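Local coordinates for 2-hydroxyhepta-2,4-diene-1,7-dioate isomerase (Corynebacterium glutamicum, PDB 4DBF), which is a magnesium-binding enzyme of the FAH family that probably decarboxylates oxaloacetate and may also act as an isomerase, at residues M78-V83 / G251-T256; T118-P123 / G279-P284; G137-V142 / I273-I278; F162-D167 / I192-E197. All blocks are in the same frame, centred on the assembly; numbering follows the deposited sequence.

Contact 1 (M78-V83 / G251-T256); sequences MLPSKV and GDVIAT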
loop_
_atom_site.group_PDB
_atom_site.type_symbol
_atom_site.label_atom_id
_atom_site.label_comp_id
_atom_site.label_asym_id
_atom_site.label_seq_id
_atom_site.Cartn_x
_atom_site.Cartn_y
_atom_site.Cartn_z
ATOM N N MET A 78 5.016 -13.745 4.886
ATOM C CA MET A 78 5.143 -13.100 3.591
ATOM C C MET A 78 5.632 -11.659 3.736
ATOM O O MET A 78 5.468 -11.053 4.746
ATOM C CB MET A 78 3.808 -12.951 2.876
ATOM C CG MET A 78 3.259 -14.176 2.217
ATOM S SD MET A 78 4.191 -14.869 0.868
ATOM C CE MET A 78 3.745 -16.561 1.105
ATOM N N LEU A 79 6.133 -11.142 2.647
ATOM C CA LEU A 79 6.413 -9.742 2.521
ATOM C C LEU A 79 5.470 -9.222 1.461
ATOM O O LEU A 79 5.790 -9.127 0.338
ATOM C CB LEU A 79 7.845 -9.532 2.127
ATOM C CG LEU A 79 8.869 -9.995 3.128
ATOM C CD1 LEU A 79 10.244 -9.632 2.622
ATOM C CD2 LEU A 79 8.633 -9.424 4.492
ATOM N N PRO A 80 4.270 -8.911 1.867
ATOM C CA PRO A 80 3.238 -8.574 0.905
ATOM C C PRO A 80 3.446 -7.242 0.220
ATOM O O PRO A 80 3.873 -6.368 0.867
ATOM C CB PRO A 80 1.993 -8.521 1.748
ATOM C CG PRO A 80 2.467 -8.196 3.095
ATOM C CD PRO A 80 3.813 -8.770 3.242
ATOM N N SER A 81 3.063 -7.131 -1.044
ATOM C CA SER A 81 3.080 -5.870 -1.779
ATOM C C SER A 81 2.075 -4.883 -1.205
ATOM O O SER A 81 2.322 -3.724 -1.155
ATOM C CB SER A 81 2.866 -6.054 -3.283
ATOM O OG SER A 81 1.539 -6.058 -3.619
ATOM N N LYS A 82 0.958 -5.402 -0.767
ATOM C CA LYS A 82 0.001 -4.639 -0.027
ATOM C C LYS A 82 -0.846 -5.511 0.880
ATOM O O LYS A 82 -0.899 -6.683 0.728
ATOM C CB LYS A 82 -0.881 -3.830 -0.954
ATOM C CG LYS A 82 -1.578 -4.627 -2.020
ATOM C CD LYS A 82 -2.314 -3.736 -2.983
ATOM C CE LYS A 82 -3.125 -4.531 -3.969
ATOM N NZ LYS A 82 -2.323 -5.312 -4.905
ATOM N N VAL A 83 -1.485 -4.864 1.830
ATOM C CA VAL A 83 -2.373 -5.492 2.769
ATOM C C VAL A 83 -3.723 -4.813 2.643
ATOM O O VAL A 83 -3.831 -3.639 2.835
ATOM C CB VAL A 83 -1.889 -5.378 4.202
ATOM C CG1 VAL A 83 -2.889 -6.032 5.125
ATOM C CG2 VAL A 83 -0.506 -5.934 4.328
ATOM N N GLY A 251 1.336 -13.256 -2.446
ATOM C CA GLY A 251 1.925 -12.714 -1.246
ATOM C C GLY A 251 1.058 -11.613 -0.631
ATOM O O GLY A 251 1.193 -11.366 0.570
ATOM N N ASP A 252 0.218 -10.983 -1.423
ATOM C CA ASP A 252 -0.696 -9.921 -0.898
ATOM C C ASP A 252 -1.610 -10.529 0.211
ATOM O O ASP A 252 -2.004 -11.705 0.151
ATOM C CB ASP A 252 -1.600 -9.351 -1.980
ATOM C CG ASP A 252 -0.935 -8.257 -2.803
ATOM O OD1 ASP A 252 0.206 -7.866 -2.481
ATOM O OD2 ASP A 252 -1.567 -7.805 -3.745
ATOM N N VAL A 253 -1.987 -9.721 1.203
ATOM C CA VAL A 253 -2.670 -10.289 2.342
ATOM C C VAL A 253 -4.038 -9.603 2.483
ATOM O O VAL A 253 -4.119 -8.364 2.302
ATOM C CB VAL A 253 -1.821 -10.086 3.629
ATOM C CG1 VAL A 253 -2.724 -10.354 4.866
ATOM C CG2 VAL A 253 -0.460 -10.951 3.629
ATOM N N ILE A 254 -5.101 -10.378 2.777
ATOM C CA ILE A 254 -6.418 -9.734 3.031
ATOM C C ILE A 254 -6.762 -9.970 4.485
ATOM O O ILE A 254 -6.787 -11.105 4.937
ATOM C CB ILE A 254 -7.533 -10.303 2.092
ATOM C CG1 ILE A 254 -7.179 -10.036 0.632
ATOM C CG2 ILE A 254 -8.970 -9.704 2.460
ATOM C CD1 ILE A 254 -8.135 -10.857 -0.323
ATOM N N ALA A 255 -7.085 -8.885 5.205
ATOM C CA ALA A 255 -7.478 -9.031 6.585
ATOM C C ALA A 255 -9.024 -8.985 6.569
ATOM O O ALA A 255 -9.586 -7.967 6.149
ATOM C CB ALA A 255 -6.950 -7.833 7.381
ATOM N N THR A 256 -9.667 -10.089 6.926
ATOM C CA THR A 256 -11.129 -10.285 6.646
ATOM C C THR A 256 -12.078 -9.721 7.738
ATOM O O THR A 256 -13.329 -9.839 7.641
ATOM C CB THR A 256 -11.449 -11.789 6.362
ATOM O OG1 THR A 256 -11.097 -12.577 7.508
ATOM C CG2 THR A 256 -10.618 -12.260 5.146
HETATM O O HOH W 1 2.667 -9.483 -2.862
#
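D252 OD1 is the polar atom on which the loop 78-83 closes, and it illustrates how one carboxylate oxygen can serve both a side chain and the backbone. The S81 hydroxyl gives it a short bond, OG to OD1 2.5 Å, on the syn side of the carboxylate. The amide of K82 reaches the same D252 OD1 at 3.1 Å but from above the carboxylate plane, 51° out of it, and a water held by S81 N donates a further bond. The second oxygen, OD2, forms a salt bridge with K82, NZ to D252 OD2 2.9 Å. It also accepts from the amide of L249. Beyond CG the lysine chain runs extended until its last torsion (chi4 -67°), where NZ turns in toward the acid; this ammonium is shared with the carbonyl of T247. With both oxygens occupied, the carboxylate has little freedom to rotate.

Beside this polar cluster the contact is mainly apolar. P80 CB lies obliquely against V253 CG2 at 3.9 Å and only 3.2 Å from G251 O, a buried carbonyl with no hydrogen-bond partner. M78 bends so that SD comes within 3.8 Å of G251 CA.

Where the loop runs into strand 83-87, V253 N donates to K82 O at 3.3 Å, and V83 pairs in parallel with V253. An aspartate just ahead of one strand thus ties down the loop leading into its parallel neighbour. The pairing places strand 253-255 between strands 83-87 and 133-143, while helix 235-243 packs on I254 and T115 of the second subunit touches K82.

Contact 2 (T118-P123 / G279-P284); sequences TGPESP and GKLGNP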
loop_
_atom_site.group_PDB
_atom_site.type_symbol
_atom_site.label_atom_id
_atom_site.label_comp_id
_atom_site.label_asym_id
_atom_site.label_seq_id
_atom_site.Cartn_x
_atom_site.Cartn_y
_atom_site.Cartn_z
ATOM N N THR A 118 4.816 -7.021 10.658
ATOM C CA THR A 118 5.841 -7.644 11.465
ATOM C C THR A 118 5.511 -9.116 11.775
ATOM O O THR A 118 4.474 -9.600 11.410
ATOM C CB THR A 118 6.157 -6.826 12.745
ATOM O OG1 THR A 118 7.364 -7.269 13.331
ATOM C CG2 THR A 118 5.091 -6.991 13.747
ATOM N N GLY A 119 6.417 -9.800 12.431
ATOM C CA GLY A 119 6.239 -11.206 12.652
ATOM C C GLY A 119 5.880 -11.617 14.050
ATOM O O GLY A 119 5.769 -10.798 14.904
ATOM N N PRO A 120 5.745 -12.910 14.273
ATOM C CA PRO A 120 5.480 -13.435 15.602
ATOM C C PRO A 120 6.542 -13.038 16.599
ATOM O O PRO A 120 7.670 -13.082 16.274
ATOM C CB PRO A 120 5.494 -14.921 15.392
ATOM C CG PRO A 120 5.157 -15.098 13.997
ATOM C CD PRO A 120 5.692 -13.946 13.261
ATOM N N GLU A 121 6.125 -12.677 17.789
ATOM C CA GLU A 121 6.991 -12.265 18.885
ATOM C C GLU A 121 7.715 -10.934 18.751
ATOM O O GLU A 121 8.302 -10.516 19.682
ATOM C CB GLU A 121 7.953 -13.350 19.347
ATOM C CG GLU A 121 7.343 -14.701 19.533
ATOM C CD GLU A 121 6.262 -14.777 20.570
ATOM O OE1 GLU A 121 6.175 -13.930 21.453
ATOM O OE2 GLU A 121 5.503 -15.731 20.526
ATOM N N SER A 122 7.624 -10.269 17.621
ATOM C CA SER A 122 8.178 -8.944 17.479
ATOM C C SER A 122 7.330 -7.905 18.181
ATOM O O SER A 122 6.148 -7.971 18.163
ATOM C CB SER A 122 8.235 -8.547 16.030
ATOM O OG SER A 122 9.311 -9.088 15.385
ATOM N N PRO A 123 7.959 -6.921 18.771
ATOM C CA PRO A 123 7.203 -5.933 19.516
ATOM C C PRO A 123 6.344 -5.052 18.633
ATOM O O PRO A 123 6.729 -4.642 17.573
ATOM C CB PRO A 123 8.276 -5.108 20.202
ATOM C CG PRO A 123 9.503 -5.880 20.110
ATOM C CD PRO A 123 9.394 -6.688 18.877
ATOM N N GLY A 279 -3.168 -21.607 14.544
ATOM C CA GLY A 279 -2.237 -21.541 15.664
ATOM C C GLY A 279 -2.366 -20.276 16.457
ATOM O O GLY A 279 -3.464 -19.780 16.629
ATOM N N LYS A 280 -1.242 -19.737 16.907
ATOM C CA LYS A 280 -1.285 -18.550 17.774
ATOM C C LYS A 280 -0.320 -17.490 17.277
ATOM O O LYS A 280 0.766 -17.815 16.826
ATOM C CB LYS A 280 -0.926 -18.940 19.216
ATOM C CG LYS A 280 -2.050 -19.678 19.934
ATOM C CD LYS A 280 -1.527 -20.138 21.307
ATOM C CE LYS A 280 -2.589 -20.933 22.041
ATOM N NZ LYS A 280 -1.998 -21.565 23.269
ATOM N N LEU A 281 -0.730 -16.242 17.350
ATOM C CA LEU A 281 0.100 -15.106 16.991
ATOM C C LEU A 281 0.239 -14.209 18.213
ATOM O O LEU A 281 -0.728 -13.500 18.576
ATOM C CB LEU A 281 -0.502 -14.330 15.776
ATOM C CG LEU A 281 0.266 -13.061 15.330
ATOM C CD1 LEU A 281 1.741 -13.420 14.892
ATOM C CD2 LEU A 281 -0.525 -12.403 14.181
ATOM N N GLY A 282 1.422 -14.241 18.861
ATOM C CA GLY A 282 1.673 -13.485 20.130
ATOM C C GLY A 282 2.669 -12.367 19.860
ATOM O O GLY A 282 3.618 -12.565 19.091
ATOM N N ASN A 283 2.455 -11.192 20.467
ATOM C CA ASN A 283 3.409 -10.083 20.357
ATOM C C ASN A 283 3.452 -9.299 21.659
ATOM O O ASN A 283 2.402 -8.985 22.256
ATOM C CB ASN A 283 3.022 -9.104 19.212
ATOM C CG ASN A 283 3.105 -9.754 17.832
ATOM O OD1 ASN A 283 4.149 -9.683 17.135
ATOM N ND2 ASN A 283 2.028 -10.377 17.429
ATOM N N PRO A 284 4.679 -8.932 22.086
ATOM C CA PRO A 284 4.754 -8.024 23.186
ATOM C C PRO A 284 4.480 -6.599 22.731
ATOM O O PRO A 284 4.599 -6.249 21.531
ATOM C CB PRO A 284 6.193 -8.232 23.718
ATOM C CG PRO A 284 6.983 -8.486 22.443
ATOM C CD PRO A 284 6.010 -9.290 21.552
HETATM O O HOH W 2 3.330 -16.150 18.196
#
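P120 and L281 meet at about a right angle, the proline ring presenting CG to L281 CD1 at 3.9 Å. L281 sends CG anti to its backbone nitrogen (chi1 178°), and CD1 also comes against P120 CA. Three residues further along each segment a pair of prolines takes over: P284 CD sits 3.2 Å from E121 O. Its CG faces P123 CB more loosely, while P123 CA makes a CA-H...O contact with P284 O at 3.3 Å. Between these two apolar ends the CB of N283 packs against S122 O.

The side chain of E121 starts away from the strand, then bends at chi2 (-62°) and returns its carboxylate to G282. There OE2 takes a bond from a water that in turn accepts from G282 N, so the acid and the strand share a solvent bridge. The other oxygen, OE1, is bonded to the hydroxyl of Y270 on the adjoining strand. A direct backbone bond, E121 N to G282 O at 2.8 Å, runs nearly along the C=O axis.

These contacts hold a type II beta turn, G119 to S122, with proline second and E121 third at positive phi (69°). It leads from strand 117-118 into strand 124-126, which pairs in parallel with strand 279-287 at the edge of the five-stranded sheet within this chain.

Contact 3 (G137-V142 / I273-I278); sequences GELAVV and IEIPGI. With MG (magnesium ion), chain C.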
loop_
_atom_site.group_PDB
_atom_site.type_symbol
_atom_site.label_atom_id
_atom_site.label_comp_id
_atom_site.label_asym_id
_atom_site.label_seq_id
_atom_site.Cartn_x
_atom_site.Cartn_y
_atom_site.Cartn_z
ATOM N N GLY A 137 -7.977 -9.384 16.291
ATOM C CA GLY A 137 -7.620 -10.639 15.692
ATOM C C GLY A 137 -8.450 -10.945 14.484
ATOM O O GLY A 137 -9.626 -10.918 14.557
ATOM N N GLU A 138 -7.798 -11.272 13.382
ATOM C CA GLU A 138 -8.477 -11.531 12.144
ATOM C C GLU A 138 -7.927 -12.688 11.375
ATOM O O GLU A 138 -6.776 -12.946 11.382
ATOM C CB GLU A 138 -8.513 -10.299 11.229
ATOM C CG GLU A 138 -8.703 -9.000 11.946
ATOM C CD GLU A 138 -9.041 -7.806 11.069
ATOM O OE1 GLU A 138 -9.271 -7.900 9.901
ATOM O OE2 GLU A 138 -9.090 -6.733 11.598
ATOM N N LEU A 139 -8.803 -13.364 10.691
ATOM C CA LEU A 139 -8.407 -14.315 9.706
ATOM C C LEU A 139 -7.847 -13.596 8.482
ATOM O O LEU A 139 -8.445 -12.727 7.959
ATOM C CB LEU A 139 -9.583 -15.167 9.306
ATOM C CG LEU A 139 -9.248 -16.234 8.308
ATOM C CD1 LEU A 139 -8.315 -17.282 8.863
ATOM C CD2 LEU A 139 -10.527 -16.830 7.773
ATOM N N ALA A 140 -6.664 -14.003 8.073
ATOM C CA ALA A 140 -5.957 -13.395 6.968
ATOM C C ALA A 140 -5.859 -14.360 5.825
ATOM O O ALA A 140 -5.600 -15.485 6.016
ATOM C CB ALA A 140 -4.571 -12.938 7.367
ATOM N N VAL A 141 -6.058 -13.845 4.647
ATOM C CA VAL A 141 -5.949 -14.620 3.455
ATOM C C VAL A 141 -4.659 -14.255 2.728
ATOM O O VAL A 141 -4.384 -13.115 2.516
ATOM C CB VAL A 141 -7.102 -14.347 2.508
ATOM C CG1 VAL A 141 -6.940 -15.138 1.260
ATOM C CG2 VAL A 141 -8.426 -14.642 3.153
ATOM N N VAL A 142 -3.900 -15.242 2.331
ATOM C CA VAL A 142 -2.754 -14.957 1.518
ATOM C C VAL A 142 -2.989 -15.374 0.070
ATOM O O VAL A 142 -3.282 -16.499 -0.207
ATOM C CB VAL A 142 -1.481 -15.604 2.057
ATOM C CG1 VAL A 142 -0.333 -15.300 1.156
ATOM C CG2 VAL A 142 -1.203 -15.148 3.455
ATOM N N ILE A 273 -3.239 -13.775 19.597
ATOM C CA ILE A 273 -4.451 -14.132 18.901
ATOM C C ILE A 273 -4.408 -15.641 18.676
ATOM O O ILE A 273 -3.355 -16.175 18.269
ATOM C CB ILE A 273 -4.544 -13.424 17.487
ATOM C CG1 ILE A 273 -4.290 -11.882 17.562
ATOM C CG2 ILE A 273 -5.861 -13.783 16.759
ATOM C CD1 ILE A 273 -5.222 -11.140 18.445
ATOM N N GLU A 274 -5.539 -16.317 18.822
ATOM C CA GLU A 274 -5.558 -17.742 18.517
ATOM C C GLU A 274 -6.641 -18.075 17.509
ATOM O O GLU A 274 -7.767 -17.696 17.701
ATOM C CB GLU A 274 -5.761 -18.589 19.788
ATOM C CG GLU A 274 -6.060 -20.027 19.510
ATOM C CD GLU A 274 -6.294 -20.825 20.788
ATOM O OE1 GLU A 274 -7.298 -20.564 21.520
ATOM O OE2 GLU A 274 -5.487 -21.751 21.011
ATOM N N ILE A 275 -6.293 -18.793 16.438
ATOM C CA ILE A 275 -7.286 -19.308 15.514
ATOM C C ILE A 275 -7.055 -20.835 15.385
ATOM O O ILE A 275 -6.049 -21.239 14.848
ATOM C CB ILE A 275 -7.275 -18.594 14.128
ATOM C CG1 ILE A 275 -7.565 -17.075 14.235
ATOM C CG2 ILE A 275 -8.293 -19.274 13.206
ATOM C CD1 ILE A 275 -7.672 -16.383 12.908
ATOM N N PRO A 276 -7.965 -21.685 15.930
ATOM C CA PRO A 276 -7.753 -23.157 15.877
ATOM C C PRO A 276 -7.612 -23.630 14.439
ATOM O O PRO A 276 -8.317 -23.131 13.538
ATOM C CB PRO A 276 -9.028 -23.730 16.550
ATOM C CG PRO A 276 -10.043 -22.548 16.595
ATOM C CD PRO A 276 -9.149 -21.332 16.742
ATOM N N GLY A 277 -6.666 -24.509 14.179
ATOM C CA GLY A 277 -6.414 -24.886 12.788
ATOM C C GLY A 277 -5.249 -24.137 12.148
ATOM O O GLY A 277 -4.631 -24.630 11.184
ATOM N N ILE A 278 -4.946 -22.952 12.686
ATOM C CA ILE A 278 -3.788 -22.188 12.252
ATOM C C ILE A 278 -2.801 -22.199 13.406
ATOM O O ILE A 278 -1.721 -22.764 13.286
ATOM C CB ILE A 278 -4.195 -20.712 11.843
ATOM C CG1 ILE A 278 -5.337 -20.766 10.806
ATOM C CG2 ILE A 278 -2.909 -19.911 11.391
ATOM C CD1 ILE A 278 -5.695 -19.374 10.208
HETATM MG MG MG C . -9.761 -4.731 11.263
HETATM O O HOH W 3 -9.879 -5.338 9.193
HETATM O O HOH W 4 -10.730 -2.993 10.718
HETATM O O HOH W 5 -11.576 -5.424 11.892
#
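G137 and I273 mark the near end of two strand segments, 137-142 and 273-275, that run in broadly the same direction at 44° with axes 7.5 Å apart at their closest and no hydrogen bond between them. They face each other as layers, joined through side chains. At that end I273 folds over the bare backbone of G137: chi2 near -59° curls CD1 back, bringing it to 3.7 Å from G137 CA, with CG2 beside the same atom.

Further on, L139 carries the contact. Its CD1 meets I278 CD1 at 3.6 Å and I275 CD1 at 4.2 Å, the leucine lying about perpendicular to both isoleucines. I275, extended along its CG1 branch, also rests CD1 on the backbone at L139 CA. A type II turn through P276 and G277, closed by I278 N to I275 O at 3.0 Å, brings the two isoleucines to the same leucine.

E138 points the other way. Its OE2 binds the magnesium ion at 2.1 Å, while OE1 accepts from a water that is itself a metal ligand, which helps to hold the carboxylate's rotation. E136, D167 and three waters complete six ligands.

Strand 133-143 is flanked by 159-170 and 253-255, and L205 also touches L139; behind the isoleucines lies strand 209-216, with A212 on I273 and I210 on I275.

Contact 4 (F162-D167 / I192-E197); sequences FTIIND and IGPWIE. With MG (magnesium ion), chain C.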
loop_
_atom_site.group_PDB
_atom_site.type_symbol
_atom_site.label_atom_id
_atom_site.label_comp_id
_atom_site.label_asym_id
_atom_site.label_seq_id
_atom_site.Cartn_x
_atom_site.Cartn_y
_atom_site.Cartn_z
ATOM N N PHE A 162 -4.245 -19.600 4.662
ATOM C CA PHE A 162 -4.805 -18.715 5.674
ATOM C C PHE A 162 -3.700 -18.451 6.676
ATOM O O PHE A 162 -2.889 -19.324 6.907
ATOM C CB PHE A 162 -6.000 -19.369 6.433
ATOM C CG PHE A 162 -7.281 -19.375 5.630
ATOM C CD1 PHE A 162 -7.577 -18.349 4.742
ATOM C CD2 PHE A 162 -8.200 -20.419 5.761
ATOM C CE1 PHE A 162 -8.765 -18.383 3.952
ATOM C CE2 PHE A 162 -9.404 -20.419 5.010
ATOM C CZ PHE A 162 -9.661 -19.403 4.100
ATOM N N THR A 163 -3.694 -17.257 7.281
ATOM C CA THR A 163 -2.828 -16.997 8.419
ATOM C C THR A 163 -3.553 -16.099 9.402
ATOM O O THR A 163 -4.727 -15.857 9.234
ATOM C CB THR A 163 -1.413 -16.445 7.928
ATOM O OG1 THR A 163 -0.520 -16.411 9.042
ATOM C CG2 THR A 163 -1.556 -15.075 7.311
ATOM N N ILE A 164 -2.892 -15.626 10.443
ATOM C CA ILE A 164 -3.550 -14.744 11.380
ATOM C C ILE A 164 -2.947 -13.363 11.173
ATOM O O ILE A 164 -1.720 -13.233 10.889
ATOM C CB ILE A 164 -3.297 -15.193 12.848
ATOM C CG1 ILE A 164 -3.648 -16.692 13.052
ATOM C CG2 ILE A 164 -4.102 -14.254 13.796
ATOM C CD1 ILE A 164 -3.233 -17.217 14.462
ATOM N N ILE A 165 -3.774 -12.332 11.301
ATOM C CA ILE A 165 -3.266 -10.941 11.373
ATOM C C ILE A 165 -3.810 -10.250 12.632
ATOM O O ILE A 165 -4.928 -10.503 13.049
ATOM C CB ILE A 165 -3.568 -10.140 10.069
ATOM C CG1 ILE A 165 -2.950 -8.724 10.176
ATOM C CG2 ILE A 165 -5.140 -10.030 9.758
ATOM C CD1 ILE A 165 -2.976 -7.930 8.899
ATOM N N ASN A 166 -2.991 -9.405 13.258
ATOM C CA ASN A 166 -3.448 -8.563 14.366
ATOM C C ASN A 166 -3.550 -7.155 13.741
ATOM O O ASN A 166 -2.509 -6.531 13.429
ATOM C CB ASN A 166 -2.429 -8.646 15.548
ATOM C CG ASN A 166 -2.936 -7.953 16.768
ATOM O OD1 ASN A 166 -3.870 -7.133 16.667
ATOM N ND2 ASN A 166 -2.336 -8.239 17.931
ATOM N N ASP A 167 -4.769 -6.666 13.483
ATOM C CA ASP A 167 -4.936 -5.364 12.802
ATOM C C ASP A 167 -4.918 -4.300 13.930
ATOM O O ASP A 167 -5.977 -3.846 14.403
ATOM C CB ASP A 167 -6.265 -5.379 12.015
ATOM C CG ASP A 167 -6.582 -4.070 11.335
ATOM O OD1 ASP A 167 -5.715 -3.189 11.172
ATOM O OD2 ASP A 167 -7.750 -3.885 10.938
ATOM N N ILE A 192 1.678 -10.520 11.565
ATOM C CA ILE A 192 1.141 -11.624 10.793
ATOM C C ILE A 192 1.880 -12.943 11.064
ATOM O O ILE A 192 3.057 -12.938 11.203
ATOM C CB ILE A 192 1.190 -11.338 9.298
ATOM C CG1 ILE A 192 0.439 -10.077 8.971
ATOM C CG2 ILE A 192 0.560 -12.439 8.524
ATOM C CD1 ILE A 192 0.688 -9.589 7.576
ATOM N N GLY A 193 1.136 -14.032 11.128
ATOM C CA GLY A 193 1.681 -15.322 11.443
ATOM C C GLY A 193 0.725 -16.256 12.120
ATOM O O GLY A 193 -0.404 -15.943 12.270
ATOM N N PRO A 194 1.207 -17.406 12.544
ATOM C CA PRO A 194 2.625 -17.746 12.533
ATOM C C PRO A 194 3.140 -18.425 11.281
ATOM O O PRO A 194 4.305 -18.519 11.118
ATOM C CB PRO A 194 2.730 -18.743 13.662
ATOM C CG PRO A 194 1.450 -19.413 13.636
ATOM C CD PRO A 194 0.448 -18.363 13.345
ATOM N N TRP A 195 2.250 -18.895 10.446
ATOM C CA TRP A 195 2.577 -19.506 9.203
ATOM C C TRP A 195 1.338 -19.554 8.387
ATOM O O TRP A 195 0.311 -19.168 8.849
ATOM C CB TRP A 195 3.139 -20.901 9.417
ATOM C CG TRP A 195 2.341 -21.703 10.386
ATOM C CD1 TRP A 195 1.039 -22.088 10.278
ATOM C CD2 TRP A 195 2.768 -22.203 11.675
ATOM N NE1 TRP A 195 0.659 -22.779 11.362
ATOM C CE2 TRP A 195 1.646 -22.875 12.232
ATOM C CE3 TRP A 195 3.917 -22.160 12.376
ATOM C CZ2 TRP A 195 1.707 -23.489 13.441
ATOM C CZ3 TRP A 195 3.970 -22.765 13.592
ATOM C CH2 TRP A 195 2.889 -23.423 14.112
ATOM N N ILE A 196 1.433 -20.005 7.166
ATOM C CA ILE A 196 0.321 -19.970 6.268
ATOM C C ILE A 196 -0.215 -21.440 6.127
ATOM O O ILE A 196 0.533 -22.360 5.742
ATOM C CB ILE A 196 0.755 -19.439 4.927
ATOM C CG1 ILE A 196 1.167 -17.926 5.074
ATOM C CG2 ILE A 196 -0.381 -19.618 3.872
ATOM C CD1 ILE A 196 1.897 -17.476 3.871
ATOM N N GLU A 197 -1.482 -21.631 6.489
ATOM C CA GLU A 197 -2.113 -22.969 6.400
ATOM C C GLU A 197 -2.726 -23.092 5.014
ATOM O O GLU A 197 -3.683 -22.391 4.700
ATOM C CB GLU A 197 -3.193 -23.162 7.469
ATOM C CG GLU A 197 -3.984 -24.527 7.318
ATOM C CD GLU A 197 -3.014 -25.736 7.336
ATOM O OE1 GLU A 197 -2.432 -26.031 8.401
ATOM O OE2 GLU A 197 -2.768 -26.362 6.299
HETATM MG MG MG C . -9.761 -4.731 11.263
HETATM O O HOH W 4 -10.730 -2.993 10.718
HETATM O O HOH W 3 -9.879 -5.338 9.193
HETATM O O HOH W 5 -11.576 -5.424 11.892
#
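T163 touches the segment 192-197 with OG1, CG2 and CB of its side chain. Its hydroxyl donates to the carbonyl of W195, OG1 to O 2.9 Å, arriving from above the carbonyl plane, 53° out of it. With OG1 anti to the backbone nitrogen (chi1 -171°), the methyl is left to cross I192 at about a right angle, CG2 to CG2 3.6 Å, while CB backs onto I196 CG1. Two residues along the strand, I165 lies beside I192, both pointing the same way with their CG1 atoms 3.8 Å apart. On the other face I164 reaches P194, CD1 to CD 4.0 Å.

The backbone bonds that frame these side chains are those of an antiparallel ladder. F162 and E197 form a hydrogen-bonded pair, E197 N to F162 O being the shorter of its bonds at 2.7 Å. I164 and G193 form another, through G193 N to I164 O at 3.0 Å and a more bent bond back from I164 N. Between the two pairs the register slips by two residues, a beta bulge, and at that point the threonine hydroxyl binds W195 O. The bulge coincides with a cis peptide before P194, where the chain turns a corner; P194 CG then sits over the centre of the W195 ring, 3.6 Å above its plane.

Further out, R22 makes a cation-pi contact with W195, and I273 and I275 pack on I164. At the end of the segment 162-167, D167 OD2 binds the magnesium ion at 2.2 Å and is also bonded by K184 NZ, and K112 forms a salt bridge with OD1.

From the N terminus, contact 1 opens at 78-83, contact 2 at 118-123, contact 3 at 137-142 and contact 4 at 162-167. Contact 4 closes first, at 192-197, after two short helices, and so lies within the loops of the other three. Contact 1 closes next at 251-256, crossing contacts 2 and 3, which are still open. Contact 3 then closes at 273-278, within contact 2, which ends at 279-284. Strand 133-143 is hydrogen-bonded to both 159-170 and 253-255, joining contacts 1, 3 and 4; strands 270-275 and 279-287 join contacts 2 and 3. E138 and D167 bring contacts 3 and 4 together at one magnesium ion.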